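Local structure of glia-derived nexin (Homo sapiens, 4DY0) at residues L274-A279 with E327-G332; S176-E181 with L201-V206. The protein inhibits serine proteases such as thrombin, trypsin and urokinase, binds heparin, and promotes neurite extension by holding thrombin in check. One frame throughout, in Å; residues are numbered along the deposited sequence.

Interaction 1: L274-A279 with E327-G332; sequences LPKFTA and EVSEDG
Leu274 meets Val328 through methyl groups: its CD1 lies 3.8 Å from Val328 CG1, the two side chains crossing at about a right angle. The carbonyl oxygen of Pro275 packs on the same CG1 and also sits in plane at the edge of the Phe277 ring. Lys276 reaches with its amine to the loop residues just beyond strand 319-328, its CG anti to the backbone N (chi1 150°) and the chain bent at its last torsion. Its NZ donates to Glu330 OE1 at 2.8 Å, a salt bridge on the syn lone pair of the carboxylate, and to Ser329 OG at 3.0 Å, while its CD rests against both carboxylate oxygens. Glu330 OE2 is held in turn by Thr183, which helps fix the carboxylate. An alanine in place of Lys276 would probably leave Glu330 OE1 without its opposite charge and Ser329 OG without this donor. Phe277 and Val328 form an antiparallel hydrogen-bonded pair. The bond from Val328 N to Phe277 O is short, 2.7 Å, and nearly straight. That from Phe277 N to Val328 O is longer at 3.1 Å and more bent (137°). On their shared side of the sheet the ring's CE1 touches Val328 CG2. Thr278 and Glu327 form the neighbouring non-hydrogen-bonded pair, OG1 lying against Glu327 CG. This is s6A beside s5A in serpin beta-sheet A, where s5A runs into the reactive-centre loop.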
ATOM      1  N   LEU A 274      18.791   4.449 -10.042  1.00 26.84           N
ATOM      2  CA  LEU A 274      17.396   4.377  -9.623  1.00 28.08           C
ATOM      3  C   LEU A 274      16.671   5.648 -10.056  1.00 26.04           C
ATOM      4  O   LEU A 274      17.178   6.748  -9.844  1.00 31.05           O
ATOM      5  CB  LEU A 274      17.359   4.279  -8.097  1.00 31.74           C
ATOM      6  CG  LEU A 274      16.168   3.692  -7.345  1.00 36.76           C
ATOM      7  CD1 LEU A 274      16.158   4.246  -5.936  1.00 36.04           C
ATOM      8  CD2 LEU A 274      14.864   4.008  -8.038  1.00 51.14           C
ATOM      9  N   PRO A 275      15.488   5.513 -10.673  1.00 22.29           N
ATOM     10  CA  PRO A 275      14.757   6.718 -11.031  1.00 22.03           C
ATOM     11  C   PRO A 275      14.474   7.588  -9.815  1.00 25.29           C
ATOM     12  O   PRO A 275      14.061   7.087  -8.763  1.00 23.71           O
ATOM     13  CB  PRO A 275      13.445   6.173 -11.591  1.00 20.34           C
ATOM     14  CG  PRO A 275      13.813   4.851 -12.146  1.00 21.14           C
ATOM     15  CD  PRO A 275      14.829   4.301 -11.184  1.00 22.39           C
ATOM     16  N   LYS A 276      14.724   8.881  -9.953  1.00 27.64           N
ATOM     17  CA  LYS A 276      14.268   9.848  -8.972  1.00 28.92           C
ATOM     18  C   LYS A 276      12.864  10.257  -9.404  1.00 28.04           C
ATOM     19  O   LYS A 276      12.687  10.831 -10.476  1.00 30.64           O
ATOM     20  CB  LYS A 276      15.206  11.055  -8.944  1.00 31.66           C
ATOM     21  CG  LYS A 276      14.531  12.361  -8.551  1.00 35.07           C
ATOM     22  CD  LYS A 276      15.521  13.350  -7.953  1.00 32.89           C
ATOM     23  CE  LYS A 276      14.852  14.689  -7.709  1.00 35.23           C
ATOM     24  NZ  LYS A 276      15.114  15.180  -6.333  1.00 40.92           N
ATOM     25  N   PHE A 277      11.862   9.939  -8.592  1.00 26.49           N
ATOM     26  CA  PHE A 277      10.482  10.154  -9.011  1.00 27.16           C
ATOM     27  C   PHE A 277       9.507  10.059  -7.849  1.00 31.32           C
ATOM     28  O   PHE A 277       9.880   9.717  -6.727  1.00 33.07           O
ATOM     29  CB  PHE A 277      10.089   9.115 -10.061  1.00 24.14           C
ATOM     30  CG  PHE A 277       9.768   7.766  -9.478  1.00 25.45           C
ATOM     31  CD1 PHE A 277      10.766   6.990  -8.896  1.00 25.41           C
ATOM     32  CD2 PHE A 277       8.469   7.273  -9.503  1.00 25.25           C
ATOM     33  CE1 PHE A 277      10.475   5.747  -8.353  1.00 23.13           C
ATOM     34  CE2 PHE A 277       8.167   6.032  -8.961  1.00 22.72           C
ATOM     35  CZ  PHE A 277       9.171   5.268  -8.383  1.00 25.14           C
ATOM     36  N   THR A 278       8.245  10.357  -8.139  1.00 31.15           N
ATOM     37  CA  THR A 278       7.173  10.217  -7.177  1.00 32.64           C
ATOM     38  C   THR A 278       6.183   9.179  -7.686  1.00 34.72           C
ATOM     39  O   THR A 278       5.642   9.309  -8.782  1.00 30.26           O
ATOM     40  CB  THR A 278       6.436  11.548  -6.971  1.00 37.01           C
ATOM     41  OG1 THR A 278       7.372  12.558  -6.572  1.00 37.48           O
ATOM     42  CG2 THR A 278       5.358  11.399  -5.915  1.00 30.22           C
ATOM     43  N   ALA A 279       5.968   8.143  -6.884  1.00 35.79           N
ATOM     44  CA  ALA A 279       5.019   7.090  -7.207  1.00 33.70           C
ATOM     45  C   ALA A 279       3.699   7.359  -6.502  1.00 33.02           C
ATOM     46  O   ALA A 279       3.654   7.443  -5.279  1.00 32.02           O
ATOM     47  CB  ALA A 279       5.572   5.739  -6.782  1.00 37.18           C
ATOM     48  N   GLU A 327       7.666   9.422  -2.451  1.00 31.12           N
ATOM     49  CA  GLU A 327       8.677  10.127  -3.219  1.00 32.60           C
ATOM     50  C   GLU A 327      10.039   9.462  -3.058  1.00 31.37           C
ATOM     51  O   GLU A 327      10.453   9.121  -1.951  1.00 32.58           O
ATOM     52  CB  GLU A 327       8.763  11.601  -2.825  1.00 34.91           C
ATOM     53  CG  GLU A 327       9.888  12.325  -3.555  1.00 44.37           C
ATOM     54  CD  GLU A 327       9.957  13.807  -3.237  1.00 52.76           C
ATOM     55  OE1 GLU A 327      10.858  14.484  -3.778  1.00 49.68           O
ATOM     56  OE2 GLU A 327       9.114  14.293  -2.455  1.00 55.39           O
ATOM     57  N   VAL A 328      10.725   9.269  -4.175  1.00 30.02           N
ATOM     58  CA  VAL A 328      12.067   8.721  -4.153  1.00 31.75           C
ATOM     59  C   VAL A 328      13.051   9.804  -4.576  1.00 32.76           C
ATOM     60  O   VAL A 328      13.026  10.256  -5.721  1.00 37.28           O
ATOM     61  CB  VAL A 328      12.177   7.501  -5.081  1.00 28.27           C
ATOM     62  CG1 VAL A 328      13.595   6.969  -5.095  1.00 27.46           C
ATOM     63  CG2 VAL A 328      11.204   6.423  -4.631  1.00 31.46           C
ATOM     64  N   SER A 329      13.906  10.225  -3.647  1.00 40.17           N
ATOM     65  CA  SER A 329      14.820  11.339  -3.895  1.00 36.62           C
ATOM     66  C   SER A 329      16.228  11.070  -3.364  1.00 40.80           C
ATOM     67  O   SER A 329      16.524   9.967  -2.900  1.00 37.92           O
ATOM     68  CB  SER A 329      14.265  12.620  -3.274  1.00 38.25           C
ATOM     69  OG  SER A 329      14.960  13.762  -3.742  1.00 44.48           O
ATOM     70  N   GLU A 330      17.084  12.090  -3.429  1.00 41.65           N
ATOM     71  CA  GLU A 330      18.475  11.984  -2.984  1.00 41.84           C
ATOM     72  C   GLU A 330      18.611  11.929  -1.464  1.00 46.02           C
ATOM     73  O   GLU A 330      19.479  11.233  -0.932  1.00 47.43           O
ATOM     74  CB  GLU A 330      19.302  13.172  -3.501  1.00 41.76           C
ATOM     75  CG  GLU A 330      19.625  13.150  -4.987  1.00 41.49           C
ATOM     76  CD  GLU A 330      18.616  13.908  -5.830  1.00 44.04           C
ATOM     77  OE1 GLU A 330      17.518  14.221  -5.323  1.00 45.39           O
ATOM     78  OE2 GLU A 330      18.923  14.188  -7.007  1.00 49.90           O
ATOM     79  N   ASP A 331      17.748  12.670  -0.775  1.00 45.49           N
ATOM     80  CA  ASP A 331      17.922  12.968   0.652  1.00 45.75           C
ATOM     81  C   ASP A 331      18.170  11.755   1.551  1.00 43.68           C
ATOM     82  O   ASP A 331      17.410  10.784   1.543  1.00 44.52           O
ATOM     83  CB  ASP A 331      16.731  13.783   1.173  1.00 51.58           C
ATOM     84  CG  ASP A 331      16.397  14.974   0.281  1.00 60.87           C
ATOM     85  OD1 ASP A 331      16.161  16.074   0.821  1.00 68.18           O
ATOM     86  OD2 ASP A 331      16.367  14.814  -0.958  1.00 63.29           O
ATOM     87  N   GLY A 332      19.240  11.834   2.336  1.00 43.97           N
ATOM     88  CA  GLY A 332      19.593  10.793   3.295  1.00 49.61           C
ATOM     89  C   GLY A 332      20.580  11.306   4.331  1.00 52.86           C
ATOM     90  O   GLY A 332      20.646  12.504   4.591  1.00 55.01           O
TER

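Interaction 2: S176-E181 with L201-V206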
ATOM      1  N   SER A 176      21.979   5.706   3.502  1.00 35.83           N
ATOM      2  CA  SER A 176      23.065   6.178   2.655  1.00 36.76           C
ATOM      3  C   SER A 176      22.520   7.062   1.534  1.00 36.51           C
ATOM      4  O   SER A 176      21.896   6.578   0.593  1.00 37.94           O
ATOM      5  CB  SER A 176      23.846   5.000   2.077  1.00 33.45           C
ATOM      6  OG  SER A 176      24.923   5.469   1.289  1.00 35.80           O
ATOM      7  N   ARG A 177      22.762   8.363   1.644  1.00 39.82           N
ATOM      8  CA  ARG A 177      22.187   9.334   0.724  1.00 43.01           C
ATOM      9  C   ARG A 177      22.707   9.175  -0.696  1.00 43.29           C
ATOM     10  O   ARG A 177      23.762   8.586  -0.919  1.00 45.80           O
ATOM     11  CB  ARG A 177      22.489  10.754   1.200  1.00 44.13           C
ATOM     12  CG  ARG A 177      23.937  11.185   0.994  1.00 52.03           C
ATOM     13  CD  ARG A 177      24.201  12.534   1.651  1.00 64.91           C
ATOM     14  NE  ARG A 177      25.612  12.914   1.612  1.00 82.37           N
ATOM     15  CZ  ARG A 177      26.134  13.918   2.311  1.00 84.20           C
ATOM     16  NH1 ARG A 177      25.364  14.645   3.111  1.00 80.75           N
ATOM     17  NH2 ARG A 177      27.428  14.194   2.215  1.00 79.76           N
ATOM     18  N   PHE A 178      21.948   9.704  -1.651  1.00 38.64           N
ATOM     19  CA  PHE A 178      22.439   9.889  -3.009  1.00 37.62           C
ATOM     20  C   PHE A 178      22.932  11.322  -3.139  1.00 39.74           C
ATOM     21  O   PHE A 178      22.430  12.218  -2.460  1.00 44.78           O
ATOM     22  CB  PHE A 178      21.325   9.659  -4.027  1.00 33.45           C
ATOM     23  CG  PHE A 178      20.849   8.238  -4.105  1.00 30.94           C
ATOM     24  CD1 PHE A 178      19.897   7.765  -3.217  1.00 28.94           C
ATOM     25  CD2 PHE A 178      21.336   7.384  -5.083  1.00 30.59           C
ATOM     26  CE1 PHE A 178      19.453   6.464  -3.290  1.00 28.31           C
ATOM     27  CE2 PHE A 178      20.894   6.078  -5.165  1.00 30.32           C
ATOM     28  CZ  PHE A 178      19.953   5.616  -4.268  1.00 30.09           C
ATOM     29  N   GLN A 179      23.909  11.542  -4.009  1.00 39.51           N
ATOM     30  CA  GLN A 179      24.428  12.883  -4.226  1.00 43.88           C
ATOM     31  C   GLN A 179      23.911  13.481  -5.526  1.00 43.24           C
ATOM     32  O   GLN A 179      24.018  12.863  -6.586  1.00 42.08           O
ATOM     33  CB  GLN A 179      25.957  12.883  -4.186  1.00 47.99           C
ATOM     34  CG  GLN A 179      26.505  12.713  -2.779  1.00 60.59           C
ATOM     35  CD  GLN A 179      28.014  12.766  -2.725  1.00 69.85           C
ATOM     36  OE1 GLN A 179      28.698  12.084  -3.487  1.00 72.43           O
ATOM     37  NE2 GLN A 179      28.544  13.575  -1.814  1.00 79.84           N
ATOM     38  N   PRO A 180      23.351  14.696  -5.440  1.00 43.80           N
ATOM     39  CA  PRO A 180      22.703  15.408  -6.542  1.00 45.02           C
ATOM     40  C   PRO A 180      23.594  15.550  -7.775  1.00 44.73           C
ATOM     41  O   PRO A 180      23.095  15.527  -8.900  1.00 41.98           O
ATOM     42  CB  PRO A 180      22.409  16.787  -5.941  1.00 49.93           C
ATOM     43  CG  PRO A 180      22.341  16.555  -4.477  1.00 50.00           C
ATOM     44  CD  PRO A 180      23.352  15.487  -4.198  1.00 45.17           C
ATOM     45  N   GLU A 181      24.897  15.706  -7.561  1.00 48.32           N
ATOM     46  CA  GLU A 181      25.843  15.813  -8.669  1.00 50.95           C
ATOM     47  C   GLU A 181      25.836  14.534  -9.500  1.00 46.60           C
ATOM     48  O   GLU A 181      26.186  14.550 -10.678  1.00 42.18           O
ATOM     49  CB  GLU A 181      27.260  16.089  -8.155  1.00 54.48           C
ATOM     50  CG  GLU A 181      27.391  17.352  -7.316  1.00 75.67           C
ATOM     51  CD  GLU A 181      26.869  17.176  -5.900  1.00 82.22           C
ATOM     52  OE1 GLU A 181      26.497  18.190  -5.273  1.00 89.60           O
ATOM     53  OE2 GLU A 181      26.830  16.026  -5.416  1.00 81.08           O
ATOM     54  N   LEU A 201      18.905   8.651  -9.729  1.00 34.03           N
ATOM     55  CA  LEU A 201      19.875   8.687  -8.649  1.00 30.68           C
ATOM     56  C   LEU A 201      20.940   7.634  -8.907  1.00 31.98           C
ATOM     57  O   LEU A 201      20.647   6.569  -9.460  1.00 33.24           O
ATOM     58  CB  LEU A 201      19.186   8.378  -7.321  1.00 29.27           C
ATOM     59  CG  LEU A 201      17.832   9.047  -7.068  1.00 28.94           C
ATOM     60  CD1 LEU A 201      17.112   8.383  -5.902  1.00 25.07           C
ATOM     61  CD2 LEU A 201      17.990  10.539  -6.828  1.00 27.42           C
ATOM     62  N   ALA A 202      22.173   7.928  -8.505  1.00 31.98           N
ATOM     63  CA  ALA A 202      23.268   6.969  -8.633  1.00 32.10           C
ATOM     64  C   ALA A 202      24.235   7.078  -7.470  1.00 34.77           C
ATOM     65  O   ALA A 202      24.599   8.175  -7.055  1.00 42.41           O
ATOM     66  CB  ALA A 202      24.007   7.175  -9.941  1.00 29.99           C
ATOM     67  N   GLN A 203      24.650   5.933  -6.945  1.00 36.94           N
ATOM     68  CA  GLN A 203      25.704   5.898  -5.949  1.00 36.25           C
ATOM     69  C   GLN A 203      26.361   4.525  -5.925  1.00 41.68           C
ATOM     70  O   GLN A 203      25.722   3.510  -6.204  1.00 41.87           O
ATOM     71  CB  GLN A 203      25.156   6.240  -4.565  1.00 39.88           C
ATOM     72  CG  GLN A 203      24.526   5.063  -3.845  1.00 38.41           C
ATOM     73  CD  GLN A 203      24.111   5.408  -2.434  1.00 39.61           C
ATOM     74  OE1 GLN A 203      24.848   5.155  -1.481  1.00 40.99           O
ATOM     75  NE2 GLN A 203      22.931   6.004  -2.291  1.00 33.71           N
ATOM     76  N   LEU A 204      27.647   4.508  -5.602  1.00 44.86           N
ATOM     77  CA  LEU A 204      28.384   3.272  -5.433  1.00 43.05           C
ATOM     78  C   LEU A 204      28.530   3.056  -3.937  1.00 47.68           C
ATOM     79  O   LEU A 204      29.118   3.882  -3.239  1.00 48.31           O
ATOM     80  CB  LEU A 204      29.764   3.391  -6.079  1.00 47.41           C
ATOM     81  CG  LEU A 204      30.457   2.112  -6.549  1.00 56.49           C
ATOM     82  CD1 LEU A 204      31.930   2.386  -6.842  1.00 54.98           C
ATOM     83  CD2 LEU A 204      30.310   0.996  -5.528  1.00 55.80           C
ATOM     84  N   SER A 205      27.984   1.954  -3.441  1.00 45.42           N
ATOM     85  CA  SER A 205      27.948   1.717  -2.006  1.00 45.00           C
ATOM     86  C   SER A 205      27.601   0.260  -1.717  1.00 43.46           C
ATOM     87  O   SER A 205      27.343  -0.513  -2.639  1.00 44.53           O
ATOM     88  CB  SER A 205      26.933   2.660  -1.353  1.00 41.80           C
ATOM     89  OG  SER A 205      26.880   2.480   0.047  1.00 51.92           O
ATOM     90  N   VAL A 206      27.599  -0.114  -0.441  1.00 37.10           N
ATOM     91  CA  VAL A 206      27.275  -1.480  -0.048  1.00 39.75           C
ATOM     92  C   VAL A 206      25.781  -1.621   0.227  1.00 39.82           C
ATOM     93  O   VAL A 206      25.214  -0.887   1.033  1.00 40.75           O
ATOM     94  CB  VAL A 206      28.081  -1.931   1.200  1.00 43.67           C
ATOM     95  CG1 VAL A 206      27.769  -3.382   1.547  1.00 39.26           C
ATOM     96  CG2 VAL A 206      29.578  -1.752   0.970  1.00 41.22           C
TER
HETATM   97  O   HOH W   1      22.412  10.614  -7.312  1.00 33.14           O
HETATM   98  O   HOH W   2      25.800   9.727  -5.070  1.00 42.86           O
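Gln203 carries its CG between the backbone N and the carbonyl carbon (chi1 83°), with CD anti beyond it, and Phe178 has its CG anti to its own carbonyl carbon (chi1 -68°); their amide and ring cross with planes at 90°. Here the serpin loop leading from s3A (162-170) to s4C (184-189) packs on residues 201-206 of strand 195-213, in s3C. The Phe178 ring is sandwiched. Over one face, offset toward the rim, comes Leu201 CB in a CH-pi contact, 3.7 Å from the ring centroid, with its nearest approach at Phe178 CD2. Over the centre of the opposite face stands Gln203 NE2, 3.3 Å above the ring plane, and Trp174, probably the tryptophan of the serpin breach, meets the same ring edge-to-face. The Gln203 amide is gripped at both ends by Ser176: NE2 donates to the backbone O of Ser176 at 3.1 Å, nearly straight though well above that carbonyl's plane, and OE1 accepts from Ser176 OG. Two bonds to one residue fix the amide's rotation and hold NE2 over the ring. Further along the loop, water takes the place of direct backbone pairing: one molecule joins Gln179 O to Ala202 N, a second joins Gln179 N to Ala202 O. The Ser176 hydroxyl bond is the shorter of the direct pair, its OG lying 2.8 Å from Gln203 OE1, in the carbonyl plane and on a lone pair.

How the interactions relate
The centres of the two interactions lie about 11 Å apart on the same side of the chain's centre, and interaction 2 closes before interaction 1 opens along the sequence. Strands 195-213 and 266-284, one from each contact, are antiparallel neighbours. They join directly where Leu274 O and Leu201 N are 2.6 Å apart, a probable hydrogen bond. A second probable one links Glu330 O to Phe178 N, bringing the loop of interaction 2 against the segment that follows strand 319-328. Leu201 touches both segments of interaction 1, CD2 on Lys276 CB and CD1 near Ser329 O. Together they tie sheet A to sheet C in what is probably the breach, where in inhibitory serpins the cleaved reactive-centre loop begins to insert between s3A and s5A.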